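Local coordinates for predicted phosphatase, HAD family (Clostridium acetobutylicum, PDB 3MC1), which probably acts as a phosphatase of the haloacid dehalogenase (HAD) family, hydrolysing phosphate esters at a metal-dependent aspartate site, at residues A[7-12]-A[93-98]; A[185-190]-A[208-213]. All coordinates share one frame; numbering follows the deposited sequence.

Contact 1 (A[7-12]-A[93-98]). With NA (sodium ion), chain C.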
loop_
_atom_site.group_PDB
_atom_site.type_symbol
_atom_site.label_atom_id
_atom_site.label_comp_id
_atom_site.label_asym_id
_atom_site.label_seq_id
_atom_site.Cartn_x
_atom_site.Cartn_y
_atom_site.Cartn_z
ATOM N N VAL A 7 1.614 2.842 -14.346
ATOM C CA VAL A 7 2.110 1.923 -13.342
ATOM C C VAL A 7 1.566 2.392 -11.984
ATOM O O VAL A 7 1.924 3.471 -11.505
ATOM C CB VAL A 7 3.654 1.929 -13.288
ATOM C CG1 VAL A 7 4.132 0.903 -12.273
ATOM C CG2 VAL A 7 4.261 1.629 -14.684
ATOM N N LEU A 8 0.677 1.596 -11.395
ATOM C CA LEU A 8 0.107 1.903 -10.079
ATOM C C LEU A 8 0.909 1.157 -9.004
ATOM O O LEU A 8 1.288 0.005 -9.186
ATOM C CB LEU A 8 -1.367 1.486 -10.017
ATOM C CG LEU A 8 -2.402 2.462 -10.600
ATOM C CD1 LEU A 8 -2.150 2.683 -12.092
ATOM C CD2 LEU A 8 -3.817 1.920 -10.359
ATOM N N PHE A 9 1.166 1.834 -7.887
ATOM C CA PHE A 9 1.938 1.275 -6.782
ATOM C C PHE A 9 1.168 1.405 -5.477
ATOM O O PHE A 9 0.471 2.403 -5.259
ATOM C CB PHE A 9 3.235 2.067 -6.550
ATOM C CG PHE A 9 4.255 1.981 -7.666
ATOM C CD1 PHE A 9 5.294 1.059 -7.607
ATOM C CD2 PHE A 9 4.220 2.885 -8.728
ATOM C CE1 PHE A 9 6.300 1.047 -8.592
ATOM C CE2 PHE A 9 5.210 2.881 -9.712
ATOM C CZ PHE A 9 6.253 1.964 -9.644
ATOM N N ASP A 10 1.299 0.412 -4.606
ATOM C CA ASP A 10 0.696 0.547 -3.287
ATOM C C ASP A 10 1.785 1.340 -2.563
ATOM O O ASP A 10 2.871 1.543 -3.121
ATOM C CB ASP A 10 0.482 -0.804 -2.611
ATOM C CG ASP A 10 -0.176 -0.663 -1.246
ATOM O OD1 ASP A 10 -1.056 0.220 -1.095
ATOM O OD2 ASP A 10 0.185 -1.427 -0.326
ATOM N N LEU A 11 1.519 1.799 -1.342
ATOM C CA LEU A 11 2.500 2.590 -0.606
ATOM C C LEU A 11 3.305 1.785 0.416
ATOM O O LEU A 11 4.486 1.521 0.209
ATOM C CB LEU A 11 1.796 3.774 0.087
ATOM C CG LEU A 11 2.623 4.750 0.935
ATOM C CD1 LEU A 11 3.909 5.186 0.230
ATOM C CD2 LEU A 11 1.765 5.979 1.227
ATOM N N ASP A 12 2.660 1.414 1.520
ATOM C CA ASP A 12 3.303 0.636 2.577
ATOM C C ASP A 12 3.734 -0.737 2.065
ATOM O O ASP A 12 2.939 -1.453 1.472
ATOM C CB ASP A 12 2.341 0.438 3.763
ATOM C CG ASP A 12 1.900 1.750 4.395
ATOM O OD1 ASP A 12 2.766 2.617 4.653
ATOM O OD2 ASP A 12 0.686 1.912 4.638
ATOM N N ALA A 93 15.367 5.601 -7.313
ATOM C CA ALA A 93 16.080 5.338 -8.566
ATOM C C ALA A 93 15.084 4.717 -9.564
ATOM O O ALA A 93 15.035 5.095 -10.737
ATOM C CB ALA A 93 17.225 4.390 -8.311
ATOM N N LEU A 94 14.282 3.777 -9.076
ATOM C CA LEU A 94 13.268 3.113 -9.895
ATOM C C LEU A 94 12.279 4.122 -10.478
ATOM O O LEU A 94 12.057 4.153 -11.693
ATOM C CB LEU A 94 12.502 2.071 -9.058
ATOM C CG LEU A 94 11.287 1.424 -9.752
ATOM C CD1 LEU A 94 11.750 0.625 -10.972
ATOM C CD2 LEU A 94 10.547 0.526 -8.785
ATOM N N LEU A 95 11.693 4.944 -9.606
ATOM C CA LEU A 95 10.722 5.956 -10.019
ATOM C C LEU A 95 11.293 6.906 -11.059
ATOM O O LEU A 95 10.619 7.240 -12.037
ATOM C CB LEU A 95 10.259 6.766 -8.810
ATOM C CG LEU A 95 9.585 5.969 -7.692
ATOM C CD1 LEU A 95 9.246 6.897 -6.518
ATOM C CD2 LEU A 95 8.327 5.322 -8.238
ATOM N N SER A 96 12.525 7.357 -10.836
ATOM C CA SER A 96 13.161 8.274 -11.778
ATOM C C SER A 96 13.298 7.583 -13.136
ATOM O O SER A 96 12.874 8.124 -14.154
ATOM C CB SER A 96 14.545 8.691 -11.271
ATOM O OG SER A 96 15.116 9.681 -12.111
ATOM N N SER A 97 13.880 6.385 -13.136
ATOM C CA SER A 97 14.074 5.619 -14.369
ATOM C C SER A 97 12.764 5.425 -15.136
ATOM O O SER A 97 12.715 5.610 -16.355
ATOM C CB SER A 97 14.693 4.256 -14.049
ATOM O OG SER A 97 14.898 3.491 -15.234
ATOM N N LEU A 98 11.697 5.067 -14.426
ATOM C CA LEU A 98 10.412 4.846 -15.080
ATOM C C LEU A 98 9.840 6.101 -15.735
ATOM O O LEU A 98 9.327 6.033 -16.849
ATOM C CB LEU A 98 9.393 4.266 -14.087
ATOM C CG LEU A 98 9.717 2.909 -13.457
ATOM C CD1 LEU A 98 8.551 2.481 -12.562
ATOM C CD2 LEU A 98 9.975 1.867 -14.547
HETATM NA NA NA C . 1.272 -2.817 0.833
HETATM O O HOH W 1 1.966 -3.814 2.873
HETATM O O HOH W 2 -0.662 -3.853 0.567
#
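Strand 6-9 of the Rossmann-like HAD core packs through Phe-9 against helix 91-101, whose Leu-94, Leu-95 and Leu-98 form the apolar side facing it. Strand and helix segments run nearly antiparallel (161°), their axes 12.1 Å apart, and the Phe-9 ring bridges much of that gap. Its CG lies anti to the carbonyl carbon (chi1 -67°), which sends the ring out toward the helix. Leu-98 points back at Phe-9 and sets CD1 at the ring edge, in plane, 3.8 Å from Phe-9 CZ. Leu-95 passes alongside the ring, running the opposite way, its CD2 4.2 Å from Phe-9 CZ. Leu-94 CD2 approaches obliquely, 4.3 Å from Phe-9 CE1. No hydrogen bond joins the segments; the buried contact is wholly apolar.

Just past the strand the chain turns polar. Asp-10 OD2 binds the sodium ion at 2.1 Å and the backbone O of Asp-12 binds it at 2.2 Å; two waters and Asp-167 also bind the ion. Thr-109 hydrogen-bonds Asp-10 OD1, the carboxylate oxygen not on the metal. A hydrophobic strand that ends in a DxDx(T/V) sequence at the metal is typical of the HAD active site.

Contact 2 (A[185-190]-A[208-213]); sequences VTYGFG and DELHKK
Val-185, the last residue of strand 182-185, opens the contact by meeting Leu-210 of helix 207-215, the nearest CA pair across the segments at 7.3 Å. The two side chains cross obliquely, and Val-185 CG1 rests against both methyls of Leu-210, 4.0 Å from CD2 and equally close to CD1. Leu-210 holds CG anti to its own N (chi1 177°), which carries the forked end toward the strand. Thr-186 takes no part in the contact with the helix; its OG1 is hydrogen-bonded to Val-204 O of strand 202-204. Tyr-187 then folds back over Val-185: with chi1 at 60°, CG sits between the backbone N and carbonyl carbon, and one ring face receives Val-185 CG2, 3.7 Å above the plane and offset toward the rim. The phenol crosses Leu-210 at about a right angle, bringing Tyr-187 OH to 3.6 Å from Leu-210 CD2. Tyr-88 meets the ring edge-to-face. Farther along, Phe-189 leaves the helix behind, and its N hydrogen-bonds Asp-167 OD2 of the sodium site. Across the two segments there is neither hydrogen bond nor salt bridge, so between them the contact rests on van der Waals packing around one leucine, apolar at Val-185 and through the hydroxyl oxygen at Tyr-187, with that hydroxyl hydrogen-bonded to Thr-14 O, just past the metal-binding aspartates.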
loop_
_atom_site.group_PDB
_atom_site.type_symbol
_atom_site.label_atom_id
_atom_site.label_comp_id
_atom_site.label_asym_id
_atom_site.label_seq_id
_atom_site.Cartn_x
_atom_site.Cartn_y
_atom_site.Cartn_z
ATOM N N VAL A 185 5.651 -8.046 -5.029
ATOM C CA VAL A 185 7.038 -7.969 -4.579
ATOM C C VAL A 185 7.122 -8.661 -3.226
ATOM O O VAL A 185 6.205 -8.550 -2.415
ATOM C CB VAL A 185 7.520 -6.501 -4.463
ATOM C CG1 VAL A 185 7.270 -5.781 -5.794
ATOM C CG2 VAL A 185 6.810 -5.797 -3.317
ATOM N N THR A 186 8.217 -9.381 -2.990
ATOM C CA THR A 186 8.392 -10.105 -1.735
ATOM C C THR A 186 9.296 -9.417 -0.720
ATOM O O THR A 186 9.527 -9.960 0.356
ATOM C CB THR A 186 8.940 -11.537 -1.974
ATOM O OG1 THR A 186 10.155 -11.462 -2.729
ATOM C CG2 THR A 186 7.914 -12.394 -2.733
ATOM N N TYR A 187 9.816 -8.236 -1.052
ATOM C CA TYR A 187 10.671 -7.520 -0.111
ATOM C C TYR A 187 9.809 -6.743 0.877
ATOM O O TYR A 187 10.318 -6.067 1.769
ATOM C CB TYR A 187 11.640 -6.580 -0.857
ATOM C CG TYR A 187 10.989 -5.505 -1.706
ATOM C CD1 TYR A 187 10.431 -4.358 -1.125
ATOM C CD2 TYR A 187 10.928 -5.636 -3.096
ATOM C CE1 TYR A 187 9.830 -3.370 -1.917
ATOM C CE2 TYR A 187 10.332 -4.660 -3.890
ATOM C CZ TYR A 187 9.785 -3.534 -3.303
ATOM O OH TYR A 187 9.172 -2.603 -4.106
ATOM N N GLY A 188 8.494 -6.860 0.726
ATOM C CA GLY A 188 7.585 -6.151 1.607
ATOM C C GLY A 188 7.039 -7.002 2.737
ATOM O O GLY A 188 7.776 -7.738 3.381
ATOM N N PHE A 189 5.737 -6.928 2.963
ATOM C CA PHE A 189 5.139 -7.684 4.049
ATOM C C PHE A 189 4.311 -8.885 3.609
ATOM O O PHE A 189 3.541 -9.442 4.388
ATOM C CB PHE A 189 4.336 -6.719 4.916
ATOM C CG PHE A 189 5.171 -5.595 5.455
ATOM C CD1 PHE A 189 5.935 -5.769 6.605
ATOM C CD2 PHE A 189 5.284 -4.398 4.752
ATOM C CE1 PHE A 189 6.807 -4.768 7.042
ATOM C CE2 PHE A 189 6.150 -3.392 5.178
ATOM C CZ PHE A 189 6.913 -3.578 6.323
ATOM N N GLY A 190 4.486 -9.280 2.354
ATOM C CA GLY A 190 3.783 -10.434 1.823
ATOM C C GLY A 190 4.827 -11.462 1.421
ATOM O O GLY A 190 5.974 -11.104 1.157
ATOM N N ASP A 208 15.198 -4.046 -8.011
ATOM C CA ASP A 208 15.837 -4.140 -9.318
ATOM C C ASP A 208 15.085 -5.139 -10.187
ATOM O O ASP A 208 14.907 -4.923 -11.386
ATOM C CB ASP A 208 17.298 -4.569 -9.192
ATOM C CG ASP A 208 18.032 -4.503 -10.522
ATOM O OD1 ASP A 208 18.043 -3.413 -11.136
ATOM O OD2 ASP A 208 18.590 -5.533 -10.953
ATOM N N GLU A 209 14.653 -6.238 -9.576
ATOM C CA GLU A 209 13.893 -7.261 -10.291
ATOM C C GLU A 209 12.573 -6.647 -10.747
ATOM O O GLU A 209 12.049 -6.986 -11.808
ATOM C CB GLU A 209 13.591 -8.443 -9.371
ATOM C CG GLU A 209 14.782 -9.313 -9.016
ATOM C CD GLU A 209 15.055 -10.380 -10.058
ATOM O OE1 GLU A 209 15.329 -11.531 -9.652
ATOM O OE2 GLU A 209 15.001 -10.074 -11.272
ATOM N N LEU A 210 12.037 -5.758 -9.911
ATOM C CA LEU A 210 10.783 -5.074 -10.195
ATOM C C LEU A 210 10.981 -4.189 -11.423
ATOM O O LEU A 210 10.156 -4.175 -12.331
ATOM C CB LEU A 210 10.376 -4.227 -8.978
ATOM C CG LEU A 210 9.121 -3.358 -9.060
ATOM C CD1 LEU A 210 7.907 -4.196 -9.455
ATOM C CD2 LEU A 210 8.900 -2.691 -7.708
ATOM N N HIS A 211 12.094 -3.468 -11.448
ATOM C CA HIS A 211 12.408 -2.586 -12.563
ATOM C C HIS A 211 12.416 -3.372 -13.872
ATOM O O HIS A 211 11.732 -3.009 -14.827
ATOM C CB HIS A 211 13.776 -1.931 -12.338
ATOM C CG HIS A 211 14.112 -0.865 -13.336
ATOM N ND1 HIS A 211 14.157 -1.101 -14.695
ATOM C CD2 HIS A 211 14.411 0.444 -13.174
ATOM C CE1 HIS A 211 14.465 0.018 -15.325
ATOM N NE2 HIS A 211 14.624 0.972 -14.425
ATOM N N LYS A 212 13.184 -4.459 -13.899
ATOM C CA LYS A 212 13.309 -5.307 -15.085
ATOM C C LYS A 212 11.965 -5.830 -15.566
ATOM O O LYS A 212 11.657 -5.778 -16.758
ATOM C CB LYS A 212 14.216 -6.502 -14.788
ATOM C CG LYS A 212 15.628 -6.145 -14.349
ATOM C CD LYS A 212 16.441 -7.412 -14.105
ATOM C CE LYS A 212 17.868 -7.103 -13.677
ATOM N NZ LYS A 212 18.612 -6.352 -14.717
ATOM N N LYS A 213 11.167 -6.329 -14.624
ATOM C CA LYS A 213 9.854 -6.892 -14.926
ATOM C C LYS A 213 8.880 -5.877 -15.507
ATOM O O LYS A 213 8.104 -6.204 -16.405
ATOM C CB LYS A 213 9.245 -7.503 -13.664
ATOM C CG LYS A 213 8.082 -8.436 -13.937
ATOM C CD LYS A 213 8.569 -9.679 -14.671
ATOM C CE LYS A 213 7.546 -10.805 -14.635
ATOM N NZ LYS A 213 8.090 -12.038 -15.268
#

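In the fold
From the N terminus, strand 6-9 enters the middle of the parallel sheet, and contact 1 closes a long, largely helical excursion when the chain returns as helix 91-101. The chain then builds strands 104-109, 131-135, 162-166 and 182-185 before contact 2 closes a much shorter loop, through strand 202-204 to helix 207-215. The two contacts are in series, neither nested nor crossed, with centres about 11 Å apart. Their helices touch directly: Ser-97 OG lies 2.7 Å from His-211 NE2, a probable hydrogen bond, and Leu-94 packs on Leu-210 and His-211. Together they tie both helices to one side of the sheet, while the end of strand 6-9 and loop 185-190 reach the sodium site.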